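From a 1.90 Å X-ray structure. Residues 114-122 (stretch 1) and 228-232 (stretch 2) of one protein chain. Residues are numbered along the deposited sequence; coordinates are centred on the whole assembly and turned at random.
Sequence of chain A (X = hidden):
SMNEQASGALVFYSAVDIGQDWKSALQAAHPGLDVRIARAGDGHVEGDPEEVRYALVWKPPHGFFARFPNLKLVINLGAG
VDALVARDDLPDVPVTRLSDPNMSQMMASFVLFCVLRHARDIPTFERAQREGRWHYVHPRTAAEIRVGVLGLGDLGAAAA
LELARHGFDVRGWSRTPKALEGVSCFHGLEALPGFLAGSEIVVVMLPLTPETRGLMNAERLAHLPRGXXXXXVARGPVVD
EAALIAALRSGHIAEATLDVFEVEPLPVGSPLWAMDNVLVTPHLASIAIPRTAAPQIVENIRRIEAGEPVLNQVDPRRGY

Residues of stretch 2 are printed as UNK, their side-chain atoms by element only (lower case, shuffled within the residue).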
# COMPACT_ATOMS: atom_id res chain seq x y z
N CYS A 114 -1.56 3.33 2.92
CA CYS A 114 -0.96 3.72 4.21
C CYS A 114 -1.35 2.74 5.34
O CYS A 114 -0.52 2.31 6.14
CB CYS A 114 -1.46 5.11 4.63
SG CYS A 114 -0.93 6.45 3.59
N VAL A 115 -2.63 2.33 5.36
CA VAL A 115 -3.11 1.38 6.37
C VAL A 115 -2.40 0.04 6.17
O VAL A 115 -1.91 -0.54 7.18
CB VAL A 115 -4.61 1.21 6.33
CG1 VAL A 115 -5.07 0.04 7.21
CG2 VAL A 115 -5.25 2.50 6.76
N LEU A 116 -2.28 -0.43 4.92
CA LEU A 116 -1.63 -1.76 4.69
C LEU A 116 -0.12 -1.73 5.04
O LEU A 116 0.44 -2.68 5.60
CB LEU A 116 -1.82 -2.24 3.24
CG LEU A 116 -3.23 -2.62 2.80
CD1 LEU A 116 -3.36 -2.78 1.29
CD2 LEU A 116 -3.56 -3.88 3.53
N ARG A 117 0.49 -0.60 4.74
CA ARG A 117 1.90 -0.43 4.99
C ARG A 117 2.14 -0.58 6.54
O ARG A 117 3.06 -1.28 6.96
CB ARG A 117 2.36 0.90 4.43
CG ARG A 117 3.74 1.39 4.78
CD ARG A 117 4.16 2.72 4.08
NE ARG A 117 5.55 2.93 4.47
CZ ARG A 117 5.95 3.48 5.59
NH1 ARG A 117 5.07 3.96 6.45
NH2 ARG A 117 7.25 3.52 5.89
N HIS A 118 1.32 0.04 7.37
CA HIS A 118 1.44 -0.13 8.83
C HIS A 118 0.98 -1.48 9.36
O HIS A 118 1.63 -2.05 10.24
CB HIS A 118 0.71 1.02 9.56
CG HIS A 118 1.40 2.33 9.40
ND1 HIS A 118 2.65 2.57 9.93
CD2 HIS A 118 1.05 3.45 8.73
CE1 HIS A 118 3.02 3.80 9.61
NE2 HIS A 118 2.06 4.35 8.91
N ALA A 119 -0.13 -1.98 8.85
CA ALA A 119 -0.68 -3.24 9.31
C ALA A 119 0.28 -4.39 9.00
O ALA A 119 0.33 -5.32 9.76
CB ALA A 119 -2.03 -3.50 8.64
N ARG A 120 1.01 -4.35 7.87
CA ARG A 120 1.98 -5.42 7.57
C ARG A 120 3.37 -5.14 8.12
O ARG A 120 4.27 -5.91 7.88
CB ARG A 120 2.02 -5.71 6.08
CG ARG A 120 0.66 -6.08 5.47
CD ARG A 120 -0.03 -7.21 6.19
NE ARG A 120 0.87 -8.33 6.39
CZ ARG A 120 1.08 -9.33 5.52
NH1 ARG A 120 0.42 -9.43 4.35
NH2 ARG A 120 1.96 -10.28 5.87
N ASP A 121 3.53 -4.05 8.89
CA ASP A 121 4.79 -3.68 9.52
C ASP A 121 5.88 -3.40 8.51
O ASP A 121 7.08 -3.64 8.77
CB ASP A 121 5.24 -4.77 10.52
CG ASP A 121 4.44 -4.72 11.83
OD1 ASP A 121 4.33 -3.66 12.47
OD2 ASP A 121 3.89 -5.75 12.22
N ILE A 122 5.49 -2.84 7.35
CA ILE A 122 6.47 -2.53 6.31
C ILE A 122 7.65 -1.64 6.82
O ILE A 122 8.78 -1.84 6.39
CB ILE A 122 5.80 -1.96 5.04
CG1 ILE A 122 4.84 -3.03 4.42
CG2 ILE A 122 6.78 -1.47 4.01
CD1 ILE A 122 5.40 -4.40 4.15
N UNK A 228 0.46 2.98 18.99
CA UNK A 228 -0.44 3.22 17.91
C UNK A 228 0.31 3.70 16.68
O UNK A 228 1.41 4.24 16.77
c UNK A 228 -1.52 4.25 18.30
N UNK A 229 -0.31 3.46 15.53
CA UNK A 229 0.20 3.92 14.23
C UNK A 229 -0.74 5.01 13.66
O UNK A 229 -1.94 4.84 13.64
c UNK A 229 2.20 -0.65 14.01
c UNK A 229 1.26 1.68 13.98
n UNK A 229 2.77 -1.36 12.80
c UNK A 229 0.33 2.72 13.31
c UNK A 229 1.06 0.27 13.54
N UNK A 230 -0.15 6.13 13.24
CA UNK A 230 -0.89 7.37 12.97
C UNK A 230 -0.69 7.80 11.50
O UNK A 230 0.43 7.93 11.02
c UNK A 230 -2.80 11.15 14.88
c UNK A 230 -2.13 9.92 14.84
c UNK A 230 -1.10 9.71 13.94
c UNK A 230 -0.76 10.74 13.07
c UNK A 230 -1.43 11.94 13.08
c UNK A 230 -0.34 8.43 13.92
c UNK A 230 -2.45 12.14 14.00
N UNK A 231 -1.80 8.03 10.78
CA UNK A 231 -1.81 8.42 9.39
C UNK A 231 -2.60 9.74 9.28
O UNK A 231 -3.74 9.80 9.75
c UNK A 231 -2.50 7.38 8.53
c UNK A 231 -2.55 4.90 8.14
c UNK A 231 -2.67 7.86 7.09
c UNK A 231 -1.72 6.08 8.57
N UNK A 232 -1.99 10.77 8.69
CA UNK A 232 -2.69 12.09 8.49
C UNK A 232 -2.78 12.45 7.04
O UNK A 232 -1.74 12.65 6.40
o UNK A 232 -4.07 14.41 8.95
n UNK A 232 -2.29 15.56 9.71
c UNK A 232 -2.88 14.46 9.29
c UNK A 232 -2.01 13.21 9.21

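Position 228 carries a single side-chain carbon. CB lies 9.5 Å from ND1 of His-118, the nearest atom of stretch 1, too far for contact, and the residue is buried. One carbon is the whole side chain of alanine, so this is Ala-228, a small residue that occupies little space in its buried setting.

Position 229 has four carbons in an unbranched row ending in a nitrogen. Its CA-to-CB bond points toward the helix, and the chain runs past His-118 to bring its terminal nitrogen 2.9 Å from the backbone O of His-118 and 2.8 Å from OD1 of Asp-121. A linear chain ending in an amine is lysine: Lys-229. It is nearly extended until chi4, at -125°, which lies between rotamer wells. The length suits the place, because the apolar part can pack along the histidine, CD of Lys-229 lying 4.1 Å from CB of His-118, while the charge reaches beyond it.

Position 230 shows one carbon followed by a ring of six carbons. As expected from the alternation of a strand, its CA-to-CB bond points away from stretch 1; CB itself is 6.9 Å from NE2 of His-118, and the ring lies farther off. This is Phe-230, whose apolar ring is buried on the side of the strand turned from the helix.

Position 231 has four carbons, forked at the first, with one arm two carbons long. It points toward the helix again: the tip of the long arm packs on CB of Cys-114 and CG2 of Val-115, and its inner carbon approaches CD2 of His-118. The pattern is that of isoleucine. CD1 of Ile-231 lies 3.7 Å from CB of Cys-114 and 3.9 Å from CG2 of Val-115; CG1 of Ile-231 lies 3.8 Å from CD2 of His-118. A branched aliphatic chain fills this buried space without bringing in a polar group.

Position 232 has two carbons, the second carrying one oxygen and one nitrogen: the amide of Asn-232. It is out of reach of stretch 1. An amide can donate and accept at once, and here both its nitrogen and oxygen are hydrogen-bonded outside the two stretches, which suits a polar group to burial.

Strand and helix run nearly antiparallel, at 161°. Alternate strand residues supply the contact: Ile-231 packs near Cys-114, and Lys-229 lies beside His-118, one helical turn later. There the lysine amine donates hydrogen bonds to the His-118 carbonyl and to Asp-121, the latter also a salt bridge, tying the strand to the last turn of the helix and to the loop just after it.

Stretch 2 228-232: AKFIN
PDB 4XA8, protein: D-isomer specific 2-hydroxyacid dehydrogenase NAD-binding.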